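Local coordinates for glycosyltransferase Gtf1 (Streptococcus gordonii, PDB 5E9T), which is a glycosyltransferase of the GT-B clan, with an extended beta-sheet domain added, modelled together with the glycosyltransferase-stabilizing protein Gtf2, at residues A[64-73]-A[166-177]. The protein carries 1 engineered substitution. Numbering follows the deposited sequence.
Sequences WLYNYFTDIK and FYHEDGSVAYDM
Tyr175 packs against Tyr66 and Phe69, and Phe166 against Tyr66 and Trp64, where the extended antiparallel sheet of this GT-B glycosyltransferase meets the turn after edge strand 62-64 of a parallel sheet. Residues 166-177 form the end of a beta hairpin, whose loop contains a type I turn from His168 to Gly171. Ala174 and Tyr175 together face Phe166, a classic beta bulge.

Tyr175 reaches across with its hydroxyl. With CG between the backbone N and the carbonyl carbon (chi1 69°), the ring edge meets Tyr66 O. OH donates to Tyr66 O at 2.6 Å, in the carbonyl plane and on a lone pair. The same OH lies at the edge of the Tyr66 ring and over one face of Phe166, near its rim. Phe69 turns its edge to the face of Tyr175, with the planes at 74°. Phe189 stacks on Tyr175 and also meets Phe69 edge-to-face. The edge of Phe166 meets Trp64, with CE2 4.1 Å from CH2, and its CZ packs on Tyr66 CB. The Tyr66 hydroxyl is hydrogen-bonded to Glu184 and Lys197.

The other end is polar. Asp71 OD1 takes the backbone N of Glu169 on its syn lone pair, at 2.7 Å. The bond joins the loop after Thr70 to the second residue of the type I turn. His168 ND1 lies 3.1 Å from Asp71 OD1, a weak contact at the ring edge; carboxylate and ring are 68° apart. Between the two ends, Thr70 CG2 approaches Ala174 CB. Thr70 OG1 accepts from Ile72 N, which makes an ST turn, and donates to Asn67 O. Tyr144 OH is hydrogen-bonded to Glu169 OE2 and to Lys73 N. The salt bridge from Lys73 NZ to Glu169 OE2 is long, at 3.5 Å.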
loop_
_atom_site.group_PDB
_atom_site.type_symbol
_atom_site.label_atom_id
_atom_site.label_comp_id
_atom_site.label_asym_id
_atom_site.label_seq_id
_atom_site.Cartn_x
_atom_site.Cartn_y
_atom_site.Cartn_z
ATOM N N TRP A 64 11.958 25.291 -0.689
ATOM C CA TRP A 64 11.886 24.281 -1.733
ATOM C C TRP A 64 11.809 22.910 -1.076
ATOM O O TRP A 64 12.625 22.589 -0.203
ATOM C CB TRP A 64 13.088 24.353 -2.674
ATOM C CG TRP A 64 12.987 23.356 -3.779
ATOM C CD1 TRP A 64 11.842 22.889 -4.350
ATOM C CD2 TRP A 64 14.067 22.680 -4.434
ATOM N NE1 TRP A 64 12.139 21.970 -5.326
ATOM C CE2 TRP A 64 13.499 21.823 -5.397
ATOM C CE3 TRP A 64 15.459 22.716 -4.300
ATOM C CZ2 TRP A 64 14.273 21.010 -6.225
ATOM C CZ3 TRP A 64 16.225 21.908 -5.121
ATOM C CH2 TRP A 64 15.630 21.067 -6.071
ATOM N N LEU A 65 10.828 22.111 -1.502
ATOM C CA LEU A 65 10.552 20.829 -0.860
ATOM C C LEU A 65 11.811 19.985 -0.711
ATOM O O LEU A 65 12.132 19.511 0.384
ATOM C CB LEU A 65 9.503 20.061 -1.662
ATOM C CG LEU A 65 9.324 18.622 -1.185
ATOM C CD1 LEU A 65 8.802 18.637 0.225
ATOM C CD2 LEU A 65 8.391 17.846 -2.096
ATOM N N TYR A 66 12.540 19.791 -1.806
ATOM C CA TYR A 66 13.651 18.852 -1.784
ATOM C C TYR A 66 14.876 19.418 -1.080
ATOM O O TYR A 66 15.678 18.655 -0.534
ATOM C CB TYR A 66 13.990 18.431 -3.209
ATOM C CG TYR A 66 12.847 17.722 -3.899
ATOM C CD1 TYR A 66 12.640 16.369 -3.709
ATOM C CD2 TYR A 66 11.970 18.408 -4.732
ATOM C CE1 TYR A 66 11.602 15.710 -4.334
ATOM C CE2 TYR A 66 10.922 17.752 -5.362
ATOM C CZ TYR A 66 10.750 16.399 -5.157
ATOM O OH TYR A 66 9.727 15.717 -5.768
ATOM N N ASN A 67 15.037 20.741 -1.080
ATOM C CA ASN A 67 16.128 21.352 -0.332
ATOM C C ASN A 67 15.820 21.434 1.156
ATOM O O ASN A 67 16.746 21.446 1.976
ATOM C CB ASN A 67 16.425 22.747 -0.885
ATOM C CG ASN A 67 17.137 23.633 0.119
ATOM O OD1 ASN A 67 16.503 24.397 0.851
ATOM N ND2 ASN A 67 18.461 23.529 0.168
ATOM N N TYR A 68 14.531 21.473 1.515
ATOM C CA TYR A 68 14.134 21.671 2.907
ATOM C C TYR A 68 14.789 20.656 3.837
ATOM O O TYR A 68 15.208 21.002 4.947
ATOM C CB TYR A 68 12.612 21.593 3.029
ATOM C CG TYR A 68 12.112 21.645 4.455
ATOM C CD1 TYR A 68 11.887 22.860 5.087
ATOM C CD2 TYR A 68 11.863 20.478 5.169
ATOM C CE1 TYR A 68 11.432 22.914 6.389
ATOM C CE2 TYR A 68 11.410 20.521 6.471
ATOM C CZ TYR A 68 11.195 21.743 7.076
ATOM O OH TYR A 68 10.739 21.790 8.375
ATOM N N PHE A 69 14.886 19.402 3.399
ATOM C CA PHE A 69 15.438 18.353 4.245
ATOM C C PHE A 69 16.944 18.480 4.449
ATOM O O PHE A 69 17.505 17.721 5.246
ATOM C CB PHE A 69 15.108 16.981 3.655
ATOM C CG PHE A 69 13.636 16.692 3.581
ATOM C CD1 PHE A 69 12.896 16.497 4.737
ATOM C CD2 PHE A 69 12.993 16.603 2.355
ATOM C CE1 PHE A 69 11.540 16.227 4.673
ATOM C CE2 PHE A 69 11.635 16.332 2.283
ATOM C CZ PHE A 69 10.908 16.144 3.443
ATOM N N THR A 70 17.607 19.400 3.760
ATOM C CA THR A 70 19.038 19.601 3.926
ATOM C C THR A 70 19.309 20.853 4.755
ATOM O O THR A 70 18.401 21.605 5.114
ATOM C CB THR A 70 19.722 19.717 2.562
ATOM O OG1 THR A 70 19.614 21.067 2.094
ATOM C CG2 THR A 70 19.061 18.780 1.553
ATOM N N ASP A 71 20.589 21.077 5.049
ATOM C CA ASP A 71 21.036 22.273 5.751
ATOM C C ASP A 71 21.563 23.348 4.805
ATOM O O ASP A 71 22.102 24.358 5.269
ATOM C CB ASP A 71 22.092 21.914 6.801
ATOM C CG ASP A 71 23.423 21.539 6.190
ATOM O OD1 ASP A 71 23.433 21.065 5.039
ATOM O OD2 ASP A 71 24.460 21.710 6.867
ATOM N N ILE A 72 21.450 23.142 3.495
ATOM C CA ILE A 72 21.953 24.095 2.511
ATOM C C ILE A 72 20.944 25.218 2.319
ATOM O O ILE A 72 19.732 24.982 2.257
ATOM C CB ILE A 72 22.252 23.377 1.184
ATOM C CG1 ILE A 72 23.338 22.325 1.390
ATOM C CG2 ILE A 72 22.660 24.368 0.110
ATOM C CD1 ILE A 72 23.684 21.568 0.144
ATOM N N LYS A 73 21.443 26.447 2.219
ATOM C CA LYS A 73 20.587 27.608 2.026
ATOM C C LYS A 73 20.136 27.731 0.578
ATOM O O LYS A 73 20.805 27.262 -0.349
ATOM C CB LYS A 73 21.310 28.897 2.420
ATOM C CG LYS A 73 21.375 29.173 3.907
ATOM C CD LYS A 73 22.473 28.367 4.568
ATOM C CE LYS A 73 22.580 28.701 6.041
ATOM N NZ LYS A 73 23.991 28.643 6.509
ATOM N N PHE A 166 20.717 14.031 -2.471
ATOM C CA PHE A 166 20.840 15.385 -1.946
ATOM C C PHE A 166 21.793 15.395 -0.760
ATOM O O PHE A 166 21.817 14.455 0.039
ATOM C CB PHE A 166 19.475 15.944 -1.543
ATOM C CG PHE A 166 18.673 16.444 -2.703
ATOM C CD1 PHE A 166 18.100 15.556 -3.598
ATOM C CD2 PHE A 166 18.511 17.800 -2.915
ATOM C CE1 PHE A 166 17.372 16.014 -4.677
ATOM C CE2 PHE A 166 17.782 18.263 -3.992
ATOM C CZ PHE A 166 17.215 17.369 -4.874
ATOM N N TYR A 167 22.573 16.467 -0.646
ATOM C CA TYR A 167 23.694 16.523 0.277
ATOM C C TYR A 167 23.552 17.699 1.232
ATOM O O TYR A 167 22.773 18.628 1.004
ATOM C CB TYR A 167 25.026 16.638 -0.477
ATOM C CG TYR A 167 25.202 15.578 -1.531
ATOM C CD1 TYR A 167 25.695 14.326 -1.202
ATOM C CD2 TYR A 167 24.860 15.822 -2.854
ATOM C CE1 TYR A 167 25.848 13.350 -2.155
ATOM C CE2 TYR A 167 25.012 14.849 -3.817
ATOM C CZ TYR A 167 25.508 13.615 -3.460
ATOM O OH TYR A 167 25.666 12.632 -4.408
ATOM N N HIS A 168 24.320 17.636 2.316
ATOM C CA HIS A 168 24.409 18.729 3.265
ATOM C C HIS A 168 25.559 19.660 2.879
ATOM O O HIS A 168 26.297 19.413 1.922
ATOM C CB HIS A 168 24.584 18.189 4.684
ATOM C CG HIS A 168 23.352 17.548 5.243
ATOM N ND1 HIS A 168 22.332 18.274 5.819
ATOM C CD2 HIS A 168 22.977 16.248 5.318
ATOM C CE1 HIS A 168 21.381 17.450 6.222
ATOM N NE2 HIS A 168 21.748 16.216 5.930
ATOM N N GLU A 169 25.716 20.747 3.640
ATOM C CA GLU A 169 26.818 21.670 3.386
ATOM C C GLU A 169 28.162 20.963 3.484
ATOM O O GLU A 169 29.083 21.254 2.713
ATOM C CB GLU A 169 26.771 22.839 4.369
ATOM C CG GLU A 169 25.889 23.996 3.957
ATOM C CD GLU A 169 26.296 25.286 4.644
ATOM O OE1 GLU A 169 27.320 25.278 5.360
ATOM O OE2 GLU A 169 25.599 26.308 4.468
ATOM N N ASP A 170 28.285 20.018 4.413
ATOM C CA ASP A 170 29.542 19.321 4.650
ATOM C C ASP A 170 29.760 18.153 3.700
ATOM O O ASP A 170 30.739 17.419 3.866
ATOM C CB ASP A 170 29.613 18.831 6.101
ATOM C CG ASP A 170 28.621 17.720 6.399
ATOM O OD1 ASP A 170 27.938 17.249 5.463
ATOM O OD2 ASP A 170 28.530 17.310 7.577
ATOM N N GLY A 171 28.866 17.943 2.735
ATOM C CA GLY A 171 29.035 16.904 1.743
ATOM C C GLY A 171 28.406 15.577 2.093
ATOM O O GLY A 171 28.400 14.670 1.249
ATOM N N SER A 172 27.875 15.431 3.303
ATOM C CA SER A 172 27.267 14.177 3.716
ATOM C C SER A 172 25.899 13.993 3.065
ATOM O O SER A 172 25.212 14.958 2.721
ATOM C CB SER A 172 27.133 14.131 5.236
ATOM O OG SER A 172 26.390 15.240 5.712
ATOM N N VAL A 173 25.504 12.730 2.907
ATOM C CA VAL A 173 24.240 12.412 2.253
ATOM C C VAL A 173 23.083 12.796 3.164
ATOM O O VAL A 173 23.018 12.374 4.325
ATOM C CB VAL A 173 24.183 10.922 1.889
ATOM C CG1 VAL A 173 22.924 10.617 1.098
ATOM C CG2 VAL A 173 25.422 10.525 1.104
ATOM N N ALA A 174 22.176 13.628 2.647
ATOM C CA ALA A 174 20.945 13.931 3.371
ATOM C C ALA A 174 19.883 12.859 3.150
ATOM O O ALA A 174 19.229 12.428 4.106
ATOM C CB ALA A 174 20.417 15.304 2.957
ATOM N N TYR A 175 19.712 12.413 1.906
ATOM C CA TYR A 175 18.747 11.394 1.503
ATOM C C TYR A 175 18.878 11.215 -0.001
ATOM O O TYR A 175 19.379 12.100 -0.698
ATOM C CB TYR A 175 17.301 11.779 1.857
ATOM C CG TYR A 175 16.754 12.940 1.045
ATOM C CD1 TYR A 175 17.158 14.243 1.300
ATOM C CD2 TYR A 175 15.830 12.731 0.026
ATOM C CE1 TYR A 175 16.665 15.306 0.565
ATOM C CE2 TYR A 175 15.329 13.792 -0.717
ATOM C CZ TYR A 175 15.750 15.078 -0.441
ATOM O OH TYR A 175 15.261 16.138 -1.171
ATOM N N ASP A 176 18.397 10.079 -0.500
ATOM C CA ASP A 176 18.397 9.830 -1.933
ATOM C C ASP A 176 17.070 9.200 -2.334
ATOM O O ASP A 176 16.290 8.741 -1.495
ATOM C CB ASP A 176 19.584 8.954 -2.369
ATOM C CG ASP A 176 19.536 7.553 -1.786
ATOM O OD1 ASP A 176 18.743 6.725 -2.282
ATOM O OD2 ASP A 176 20.316 7.271 -0.851
HETATM N N MSE A 177 16.824 9.184 -3.639
HETATM C CA MSE A 177 15.556 8.728 -4.184
HETATM C C MSE A 177 15.768 7.884 -5.433
HETATM O O MSE A 177 16.728 8.093 -6.166
HETATM C CB MSE A 177 14.673 9.924 -4.511
HETATM C CG MSE A 177 15.408 10.980 -5.304
HETATM SE SE MSE A 177 14.215 12.252 -6.127
HETATM C CE MSE A 177 14.242 13.562 -4.706
#